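Local coordinates for Phikz039 (Pseudomonas phage phikz, PDB 3ZBQ), which belongs to the tubulin and FtsZ family of filament-forming proteins as a phage-encoded member, and holds guanosine-5'-diphosphate in this structure, at residues 29-34 / 90-95; 190-195 / 276-281; 223-228 / 234-239. All coordinates share one frame; numbering follows the deposited sequence.

Overall arrangement
All three contacts reach the same mixed sheet, and in each an aliphatic carbon rests over a ring face. Interactions 1 and 2 are buried. In interaction 1 a phenylalanine just after a helix meets a cysteine on strand 30-34, on the nucleotide-binding side of the fold; in interaction 2 helix 175-192 meets strand 275-281 through apolar side chains. Interaction 3 is partly buried, and its ring is a histidine that also hydrogen-bonds. Interactions 2 and 3 have centres about 12 Å apart, on opposite faces of neighbouring strands 275-281 and 222-227, joined by backbone hydrogen bonds. Interaction 1 is centred about 21 Å from interaction 2 and 29 Å from interaction 3.

Interaction 1: residues 29-34 / 90-95; sequences DVCYID and HHFPAG
Phe92 lays one face of its ring against Cys31, and following its side chain outward shows how evenly the small residue fits. At the root, Phe92 CB lies 3.7 Å from Cys31 SG. At CG the ring meets both atoms of the cysteine side chain, with the sulfur slightly nearer: Phe92 CG to Cys31 SG is 3.6 Å. Farther out, CD1, CD2, CE1 and CE2 are spread almost equally about Cys31 CB, and at the tip Phe92 CZ is 3.9 Å from that same CB. The reason is that Cys31 CB stands nearly over the ring centre, 3.5 Å from the centroid and only 4° off the normal, a CH-pi contact. The sulfur comes in obliquely, 30° off the normal with Cys31 SG 4.0 Å from the centroid of the Phe92 ring, as a sulfur-aromatic contact. Cysteine suits the site because a short, polarisable side chain lets the broad ring come down close to the strand; its chi1 of 64° tucks SG between the backbone N and the carbonyl carbon, tilting it toward the root of the phenylalanine. On the opposite ring face His91 ND1 sits above the rim, so the ring has a neighbour on each face. Phe92 is the first residue beyond helix 85-91, and its carbonyl oxygen accepts a hydrogen bond from Tyr10 OH on strand 7-12. The buried ring thus closes the helix end onto parallel strands 30-34 and 49-51, touching Ile50, in the Rossmann-like nucleotide-binding part of the tubulin and FtsZ fold, while Ile33 packs on helix 109-122.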
loop_
_atom_site.group_PDB
_atom_site.type_symbol
_atom_site.label_atom_id
_atom_site.label_comp_id
_atom_site.label_asym_id
_atom_site.label_seq_id
_atom_site.Cartn_x
_atom_site.Cartn_y
_atom_site.Cartn_z
ATOM N N ASP A 29 12.203 -9.528 9.668
ATOM C CA ASP A 29 12.849 -8.611 8.729
ATOM C C ASP A 29 11.936 -7.476 8.310
ATOM O O ASP A 29 11.542 -7.365 7.147
ATOM C CB ASP A 29 13.345 -9.380 7.503
ATOM C CG ASP A 29 14.358 -10.449 7.870
ATOM O OD1 ASP A 29 15.236 -10.157 8.706
ATOM O OD2 ASP A 29 14.266 -11.571 7.337
ATOM N N VAL A 30 11.609 -6.622 9.270
ATOM C CA VAL A 30 10.738 -5.496 9.016
ATOM C C VAL A 30 11.487 -4.200 9.309
ATOM O O VAL A 30 12.460 -4.176 10.078
ATOM C CB VAL A 30 9.465 -5.546 9.899
ATOM C CG1 VAL A 30 8.720 -6.861 9.729
ATOM C CG2 VAL A 30 9.821 -5.334 11.358
ATOM N N CYS A 31 11.033 -3.117 8.693
ATOM C CA CYS A 31 11.638 -1.821 8.938
ATOM C C CYS A 31 10.594 -0.735 8.811
ATOM O O CYS A 31 9.509 -0.959 8.246
ATOM C CB CYS A 31 12.832 -1.572 8.010
ATOM S SG CYS A 31 12.435 -1.471 6.250
ATOM N N TYR A 32 10.923 0.437 9.350
ATOM C CA TYR A 32 9.964 1.521 9.500
ATOM C C TYR A 32 10.547 2.831 9.000
ATOM O O TYR A 32 11.671 3.191 9.350
ATOM C CB TYR A 32 9.628 1.720 10.970
ATOM C CG TYR A 32 8.919 0.577 11.648
ATOM C CD1 TYR A 32 9.634 -0.486 12.197
ATOM C CD2 TYR A 32 7.540 0.588 11.793
ATOM C CE1 TYR A 32 8.982 -1.521 12.852
ATOM C CE2 TYR A 32 6.881 -0.448 12.437
ATOM C CZ TYR A 32 7.609 -1.491 12.964
ATOM O OH TYR A 32 6.955 -2.509 13.614
ATOM N N ILE A 33 9.776 3.547 8.189
ATOM C CA ILE A 33 10.212 4.824 7.642
ATOM C C ILE A 33 9.091 5.843 7.795
ATOM O O ILE A 33 7.961 5.607 7.371
ATOM C CB ILE A 33 10.595 4.723 6.142
ATOM C CG1 ILE A 33 11.512 3.523 5.874
ATOM C CG2 ILE A 33 11.264 6.010 5.668
ATOM C CD1 ILE A 33 10.764 2.260 5.563
ATOM N N ASP A 34 9.403 6.982 8.399
ATOM C CA ASP A 34 8.391 8.012 8.622
ATOM C C ASP A 34 9.046 9.381 8.662
ATOM O O ASP A 34 10.272 9.505 8.560
ATOM C CB ASP A 34 7.662 7.753 9.941
ATOM C CG ASP A 34 6.277 8.383 9.991
ATOM O OD1 ASP A 34 5.950 9.231 9.124
ATOM O OD2 ASP A 34 5.510 8.018 10.910
ATOM N N HIS A 90 19.253 1.640 0.444
ATOM C CA HIS A 90 20.575 1.080 0.686
ATOM C C HIS A 90 20.653 0.569 2.119
ATOM O O HIS A 90 21.209 -0.491 2.390
ATOM C CB HIS A 90 21.646 2.141 0.446
ATOM C CG HIS A 90 23.036 1.679 0.759
ATOM N ND1 HIS A 90 23.880 1.164 -0.200
ATOM C CD2 HIS A 90 23.727 1.655 1.923
ATOM C CE1 HIS A 90 25.037 0.847 0.361
ATOM N NE2 HIS A 90 24.968 1.135 1.646
ATOM N N HIS A 91 20.080 1.339 3.036
ATOM C CA HIS A 91 20.072 1.010 4.458
ATOM C C HIS A 91 19.257 -0.248 4.780
ATOM O O HIS A 91 19.654 -1.048 5.632
ATOM C CB HIS A 91 19.505 2.192 5.240
ATOM C CG HIS A 91 19.729 2.111 6.721
ATOM N ND1 HIS A 91 19.303 1.045 7.486
ATOM C CD2 HIS A 91 20.296 2.987 7.584
ATOM C CE1 HIS A 91 19.618 1.260 8.753
ATOM N NE2 HIS A 91 20.221 2.433 8.839
ATOM N N PHE A 92 18.105 -0.394 4.129
ATOM C CA PHE A 92 17.227 -1.544 4.335
ATOM C C PHE A 92 17.094 -2.264 3.003
ATOM O O PHE A 92 16.112 -2.079 2.283
ATOM C CB PHE A 92 15.842 -1.085 4.827
ATOM C CG PHE A 92 15.852 -0.475 6.208
ATOM C CD1 PHE A 92 16.454 -1.144 7.272
ATOM C CD2 PHE A 92 15.263 0.758 6.446
ATOM C CE1 PHE A 92 16.469 -0.591 8.548
ATOM C CE2 PHE A 92 15.271 1.319 7.725
ATOM C CZ PHE A 92 15.889 0.645 8.775
ATOM N N PRO A 93 18.097 -3.081 2.658
ATOM C CA PRO A 93 18.123 -3.630 1.296
ATOM C C PRO A 93 16.938 -4.548 1.004
ATOM O O PRO A 93 16.372 -5.169 1.918
ATOM C CB PRO A 93 19.452 -4.399 1.244
ATOM C CG PRO A 93 19.841 -4.626 2.664
ATOM C CD PRO A 93 19.286 -3.466 3.440
ATOM N N ALA A 94 16.550 -4.593 -0.268
ATOM C CA ALA A 94 15.435 -5.420 -0.727
ATOM C C ALA A 94 15.606 -6.881 -0.355
ATOM O O ALA A 94 16.722 -7.407 -0.353
ATOM C CB ALA A 94 15.277 -5.303 -2.242
ATOM N N GLY A 95 14.488 -7.541 -0.062
ATOM C CA GLY A 95 14.485 -8.984 0.104
ATOM C C GLY A 95 14.175 -9.689 -1.209
ATOM O O GLY A 95 13.927 -9.029 -2.227
#

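Interaction 2: residues 190-195 / 276-281; sequences VILFNQ and MHFVIN
Leu192 and Phe278 form the centre of an apolar helix-on-sheet contact, in which the last part of helix 175-192 packs on strand 275-281. In the tubulin and FtsZ fold a long central helix joins the nucleotide-binding domain to the C-terminal domain, and helix 175-192 is probably its counterpart here; strand 275-281 belongs to the C-terminal part. No hydrogen bond crosses between the two segments, so fit and burial of hydrocarbon account for the contact.

Side chains alternate along the strand: Met276 and Phe278 point toward the helix, whereas His277 between them points away. Phenylalanine suits this inner face because its flat ring offers a broad apolar surface, and leucine suits the helix because its forked end can rest upon it. The two side chains approach from opposite directions. Leu192 extends with CG anti to the backbone N, chi1 179°, which carries both methyls out to the ring. CD1 lies nearer the ring's CD1–CE1 side, with Leu192 CD1 3.9 Å from Phe278 CE1, while Leu192 CB approaches Phe278 CZ to 3.8 Å.

Beside this pair, Ile191 and Met276 meet at about a right angle through methyl groups, Ile191 CG2 and Met276 CE being 4.1 Å apart. The methionine chain bends at chi3, -60°, and this sets the direction of its terminal methyl. Leu245 on strand 239-246 touches both Leu192 and Met276, and Ile205 of helix 202-209 also packs on Leu192. The closest approach is Leu192 CD2 over the Phe278 ring face, 3.6 Å from the centroid and 16° off the normal, displaced toward Phe278 CG at 3.5 Å.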
loop_
_atom_site.group_PDB
_atom_site.type_symbol
_atom_site.label_atom_id
_atom_site.label_comp_id
_atom_site.label_asym_id
_atom_site.label_seq_id
_atom_site.Cartn_x
_atom_site.Cartn_y
_atom_site.Cartn_z
ATOM N N VAL A 190 3.594 -13.538 4.069
ATOM C CA VAL A 190 4.837 -14.042 4.653
ATOM C C VAL A 190 4.967 -15.559 4.448
ATOM O O VAL A 190 6.040 -16.050 4.081
ATOM C CB VAL A 190 4.945 -13.671 6.142
ATOM C CG1 VAL A 190 6.063 -14.446 6.799
ATOM C CG2 VAL A 190 5.178 -12.166 6.291
ATOM N N ILE A 191 3.884 -16.299 4.678
ATOM C CA ILE A 191 3.873 -17.746 4.396
ATOM C C ILE A 191 4.138 -18.034 2.913
ATOM O O ILE A 191 4.985 -18.888 2.566
ATOM C CB ILE A 191 2.524 -18.396 4.818
ATOM C CG1 ILE A 191 2.343 -18.345 6.340
ATOM C CG2 ILE A 191 2.422 -19.843 4.324
ATOM C CD1 ILE A 191 0.958 -18.753 6.807
ATOM N N LEU A 192 3.413 -17.348 2.028
ATOM C CA LEU A 192 3.593 -17.550 0.585
ATOM C C LEU A 192 5.048 -17.401 0.170
ATOM O O LEU A 192 5.558 -18.184 -0.637
ATOM C CB LEU A 192 2.736 -16.572 -0.230
ATOM C CG LEU A 192 2.890 -16.695 -1.757
ATOM C CD1 LEU A 192 2.454 -18.089 -2.234
ATOM C CD2 LEU A 192 2.113 -15.597 -2.499
ATOM N N PHE A 193 5.723 -16.421 0.760
ATOM C CA PHE A 193 7.079 -16.054 0.357
ATOM C C PHE A 193 8.184 -16.749 1.165
ATOM O O PHE A 193 9.366 -16.450 0.980
ATOM C CB PHE A 193 7.261 -14.533 0.511
ATOM C CG PHE A 193 6.366 -13.696 -0.372
ATOM C CD1 PHE A 193 5.915 -14.164 -1.597
ATOM C CD2 PHE A 193 6.000 -12.408 0.028
ATOM C CE1 PHE A 193 5.100 -13.377 -2.411
ATOM C CE2 PHE A 193 5.189 -11.608 -0.788
ATOM C CZ PHE A 193 4.740 -12.086 -2.002
ATOM N N ASN A 194 7.824 -17.657 2.066
ATOM C CA ASN A 194 8.819 -18.153 3.024
ATOM C C ASN A 194 9.821 -19.186 2.455
ATOM O O ASN A 194 10.749 -19.622 3.151
ATOM C CB ASN A 194 8.165 -18.624 4.334
ATOM C CG ASN A 194 7.452 -19.977 4.213
ATOM O OD1 ASN A 194 7.630 -20.720 3.245
ATOM N ND2 ASN A 194 6.648 -20.304 5.219
ATOM N N GLN A 195 9.612 -19.556 1.192
ATOM C CA GLN A 195 10.524 -20.433 0.449
ATOM C C GLN A 195 10.597 -21.868 0.990
ATOM O O GLN A 195 11.504 -22.633 0.618
ATOM C CB GLN A 195 11.919 -19.799 0.346
ATOM C CG GLN A 195 11.938 -18.469 -0.411
ATOM C CD GLN A 195 13.311 -17.832 -0.452
ATOM O OE1 GLN A 195 14.330 -18.512 -0.290
ATOM N NE2 GLN A 195 13.351 -16.515 -0.661
ATOM N N MET A 276 -4.765 -21.601 -0.027
ATOM C CA MET A 276 -4.764 -20.141 -0.093
ATOM C C MET A 276 -4.428 -19.728 -1.513
ATOM O O MET A 276 -3.589 -20.356 -2.160
ATOM C CB MET A 276 -3.722 -19.535 0.852
ATOM C CG MET A 276 -4.079 -19.552 2.321
ATOM S SD MET A 276 -2.982 -18.455 3.254
ATOM C CE MET A 276 -1.384 -19.183 2.924
ATOM N N HIS A 277 -5.071 -18.670 -1.992
ATOM C CA HIS A 277 -4.840 -18.199 -3.347
ATOM C C HIS A 277 -4.512 -16.725 -3.351
ATOM O O HIS A 277 -5.124 -15.930 -2.637
ATOM C CB HIS A 277 -6.062 -18.454 -4.228
ATOM C CG HIS A 277 -6.519 -19.875 -4.206
ATOM N ND1 HIS A 277 -5.889 -20.865 -4.930
ATOM C CD2 HIS A 277 -7.511 -20.483 -3.512
ATOM C CE1 HIS A 277 -6.488 -22.021 -4.698
ATOM N NE2 HIS A 277 -7.478 -21.815 -3.847
ATOM N N PHE A 278 -3.537 -16.362 -4.169
ATOM C CA PHE A 278 -3.102 -14.985 -4.232
ATOM C C PHE A 278 -3.340 -14.561 -5.662
ATOM O O PHE A 278 -2.559 -14.885 -6.551
ATOM C CB PHE A 278 -1.637 -14.902 -3.812
ATOM C CG PHE A 278 -1.403 -15.376 -2.400
ATOM C CD1 PHE A 278 -1.292 -16.737 -2.116
ATOM C CD2 PHE A 278 -1.328 -14.465 -1.350
ATOM C CE1 PHE A 278 -1.092 -17.185 -0.803
ATOM C CE2 PHE A 278 -1.134 -14.909 -0.034
ATOM C CZ PHE A 278 -1.017 -16.263 0.234
ATOM N N VAL A 279 -4.462 -13.879 -5.881
ATOM C CA VAL A 279 -4.976 -13.684 -7.232
ATOM C C VAL A 279 -4.786 -12.253 -7.674
ATOM O O VAL A 279 -5.313 -11.342 -7.044
ATOM C CB VAL A 279 -6.480 -14.024 -7.322
ATOM C CG1 VAL A 279 -6.943 -13.968 -8.780
ATOM C CG2 VAL A 279 -6.747 -15.405 -6.745
ATOM N N ILE A 280 -4.044 -12.063 -8.761
ATOM C CA ILE A 280 -3.813 -10.733 -9.317
ATOM C C ILE A 280 -4.732 -10.509 -10.521
ATOM O O ILE A 280 -4.749 -11.308 -11.449
ATOM C CB ILE A 280 -2.336 -10.549 -9.755
ATOM C CG1 ILE A 280 -1.398 -10.660 -8.548
ATOM C CG2 ILE A 280 -2.123 -9.204 -10.431
ATOM C CD1 ILE A 280 0.085 -10.641 -8.914
ATOM N N ASN A 281 -5.519 -9.437 -10.491
ATOM C CA ASN A 281 -6.280 -9.028 -11.674
ATOM C C ASN A 281 -6.131 -7.527 -11.919
ATOM O O ASN A 281 -5.504 -6.830 -11.131
ATOM C CB ASN A 281 -7.762 -9.445 -11.573
ATOM C CG ASN A 281 -8.589 -8.525 -10.671
ATOM O OD1 ASN A 281 -8.051 -7.774 -9.850
ATOM N ND2 ASN A 281 -9.914 -8.602 -10.809
#

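Interaction 3: residues 223-228 / 234-239; sequences QLHVCF and QAILDP
Ile236 presses its side chain against His225 and Cys227, two residues that point to the same side of strand 222-227. The CH-pi contact is the chief one: Ile236 CD1 lies over one face of the His225 imidazole, 3.8 Å from the centroid and 23° off the normal. The methyl is displaced toward the root of the ring, with Ile236 CD1 3.5 Å from His225 CG and 3.6 Å from His225 ND1. The other branch, CG2, lies over the same face, above the CD2 end of the ring, Ile236 CG2 standing 3.7 Å from His225 CD2. Branching at CB lets two methyls rest on one face of the ring: chi1 of -52° sets CG1 anti to the carbonyl carbon and CG2 anti to the backbone N, so both arms face the histidine.

Apolar contact with the sulfur is looser, Cys227 SG to Ile236 CG1 being 4.2 Å. Cysteine is compact enough to leave this flank to the isoleucine.

The polar part lies outside the pair. His225 NE2 hydrogen-bonds to Asn281 OD1, and ND2 of the same Asn281 bonds to Leu237 O, so one amide ties the strand and the loop together. The loop belongs to the connection that runs from strand 222-227 through helix 230-234 to strand 239-246, passing over the intervening strand 275-281, where Ile236 also touches Val279.

A histidine therefore serves two roles here, offering a ring face to hydrocarbon and a nitrogen to an amide. The bond to Asn281 helps to fix the rotation of the ring, and probably favours a proton on NE2.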
loop_
_atom_site.group_PDB
_atom_site.type_symbol
_atom_site.label_atom_id
_atom_site.label_comp_id
_atom_site.label_asym_id
_atom_site.label_seq_id
_atom_site.Cartn_x
_atom_site.Cartn_y
_atom_site.Cartn_z
ATOM N N GLN A 223 -4.483 -5.420 -9.033
ATOM C CA GLN A 223 -4.941 -5.641 -7.667
ATOM C C GLN A 223 -4.716 -7.078 -7.194
ATOM O O GLN A 223 -4.986 -8.040 -7.924
ATOM C CB GLN A 223 -6.418 -5.247 -7.542
ATOM C CG GLN A 223 -6.953 -5.299 -6.132
ATOM C CD GLN A 223 -8.211 -4.479 -5.972
ATOM O OE1 GLN A 223 -8.577 -3.710 -6.865
ATOM N NE2 GLN A 223 -8.885 -4.641 -4.846
ATOM N N LEU A 224 -4.207 -7.216 -5.971
ATOM C CA LEU A 224 -3.961 -8.524 -5.376
ATOM C C LEU A 224 -5.065 -8.881 -4.400
ATOM O O LEU A 224 -5.352 -8.125 -3.461
ATOM C CB LEU A 224 -2.619 -8.550 -4.643
ATOM C CG LEU A 224 -2.413 -9.758 -3.735
ATOM C CD1 LEU A 224 -2.265 -11.023 -4.601
ATOM C CD2 LEU A 224 -1.178 -9.547 -2.888
ATOM N N HIS A 225 -5.683 -10.030 -4.638
ATOM C CA HIS A 225 -6.732 -10.539 -3.768
ATOM C C HIS A 225 -6.244 -11.785 -3.038
ATOM O O HIS A 225 -5.928 -12.803 -3.668
ATOM C CB HIS A 225 -7.982 -10.883 -4.588
ATOM C CG HIS A 225 -8.447 -9.775 -5.483
ATOM N ND1 HIS A 225 -9.424 -8.874 -5.105
ATOM C CD2 HIS A 225 -8.076 -9.427 -6.737
ATOM C CE1 HIS A 225 -9.630 -8.016 -6.091
ATOM N NE2 HIS A 225 -8.827 -8.333 -7.094
ATOM N N VAL A 226 -6.177 -11.711 -1.712
ATOM C CA VAL A 226 -5.806 -12.868 -0.910
ATOM C C VAL A 226 -7.065 -13.646 -0.548
ATOM O O VAL A 226 -7.934 -13.135 0.158
ATOM C CB VAL A 226 -5.032 -12.469 0.358
ATOM C CG1 VAL A 226 -4.671 -13.712 1.177
ATOM C CG2 VAL A 226 -3.767 -11.704 -0.012
ATOM N N CYS A 227 -7.164 -14.872 -1.057
ATOM C CA CYS A 227 -8.385 -15.671 -0.924
ATOM C C CYS A 227 -8.116 -16.911 -0.086
ATOM O O CYS A 227 -7.125 -17.605 -0.309
ATOM C CB CYS A 227 -8.898 -16.093 -2.308
ATOM S SG CYS A 227 -9.109 -14.720 -3.478
ATOM N N PHE A 228 -9.005 -17.209 0.860
ATOM C CA PHE A 228 -8.748 -18.295 1.811
ATOM C C PHE A 228 -9.498 -19.599 1.528
ATOM O O PHE A 228 -9.397 -20.563 2.298
ATOM C CB PHE A 228 -8.961 -17.819 3.243
ATOM C CG PHE A 228 -8.018 -16.728 3.645
ATOM C CD1 PHE A 228 -6.714 -17.027 4.017
ATOM C CD2 PHE A 228 -8.417 -15.399 3.608
ATOM C CE1 PHE A 228 -5.832 -16.023 4.370
ATOM C CE2 PHE A 228 -7.538 -14.389 3.955
ATOM C CZ PHE A 228 -6.249 -14.700 4.347
ATOM N N GLN A 234 -12.368 -18.037 -7.021
ATOM C CA GLN A 234 -13.229 -18.192 -8.194
ATOM C C GLN A 234 -13.988 -16.913 -8.545
ATOM O O GLN A 234 -14.241 -16.630 -9.718
ATOM C CB GLN A 234 -14.221 -19.334 -7.950
ATOM C CG GLN A 234 -14.864 -19.896 -9.200
ATOM C CD GLN A 234 -15.828 -21.023 -8.878
ATOM O OE1 GLN A 234 -16.637 -20.916 -7.951
ATOM N NE2 GLN A 234 -15.739 -22.115 -9.631
ATOM N N ALA A 235 -14.335 -16.138 -7.521
ATOM C CA ALA A 235 -15.139 -14.930 -7.700
ATOM C C ALA A 235 -14.357 -13.769 -8.317
ATOM O O ALA A 235 -14.946 -12.778 -8.754
ATOM C CB ALA A 235 -15.754 -14.509 -6.372
ATOM N N ILE A 236 -13.032 -13.878 -8.344
ATOM C CA ILE A 236 -12.221 -12.804 -8.916
ATOM C C ILE A 236 -12.344 -12.776 -10.441
ATOM O O ILE A 236 -12.036 -13.767 -11.125
ATOM C CB ILE A 236 -10.741 -12.906 -8.494
ATOM C CG1 ILE A 236 -10.622 -13.023 -6.973
ATOM C CG2 ILE A 236 -9.943 -11.714 -9.044
ATOM C CD1 ILE A 236 -11.222 -11.855 -6.197
ATOM N N LEU A 237 -12.797 -11.636 -10.960
ATOM C CA LEU A 237 -13.029 -11.443 -12.393
ATOM C C LEU A 237 -11.740 -11.256 -13.185
ATOM O O LEU A 237 -10.836 -10.538 -12.748
ATOM C CB LEU A 237 -13.914 -10.219 -12.632
ATOM C CG LEU A 237 -15.307 -10.212 -12.014
ATOM C CD1 LEU A 237 -16.047 -8.923 -12.383
ATOM C CD2 LEU A 237 -16.083 -11.440 -12.458
ATOM N N ASP A 238 -11.686 -11.885 -14.360
ATOM C CA ASP A 238 -10.555 -11.754 -15.279
ATOM C C ASP A 238 -9.184 -11.874 -14.594
ATOM O O ASP A 238 -8.356 -10.963 -14.700
ATOM C CB ASP A 238 -10.645 -10.435 -16.059
ATOM C CG ASP A 238 -11.892 -10.350 -16.933
ATOM O OD1 ASP A 238 -12.601 -11.368 -17.077
ATOM O OD2 ASP A 238 -12.159 -9.261 -17.480
ATOM N N PRO A 239 -8.936 -13.000 -13.896
ATOM C CA PRO A 239 -7.648 -13.099 -13.200
ATOM C C PRO A 239 -6.472 -13.139 -14.178
ATOM O O PRO A 239 -6.538 -13.823 -15.215
ATOM C CB PRO A 239 -7.761 -14.426 -12.439
ATOM C CG PRO A 239 -8.750 -15.243 -13.231
ATOM C CD PRO A 239 -9.738 -14.235 -13.769
#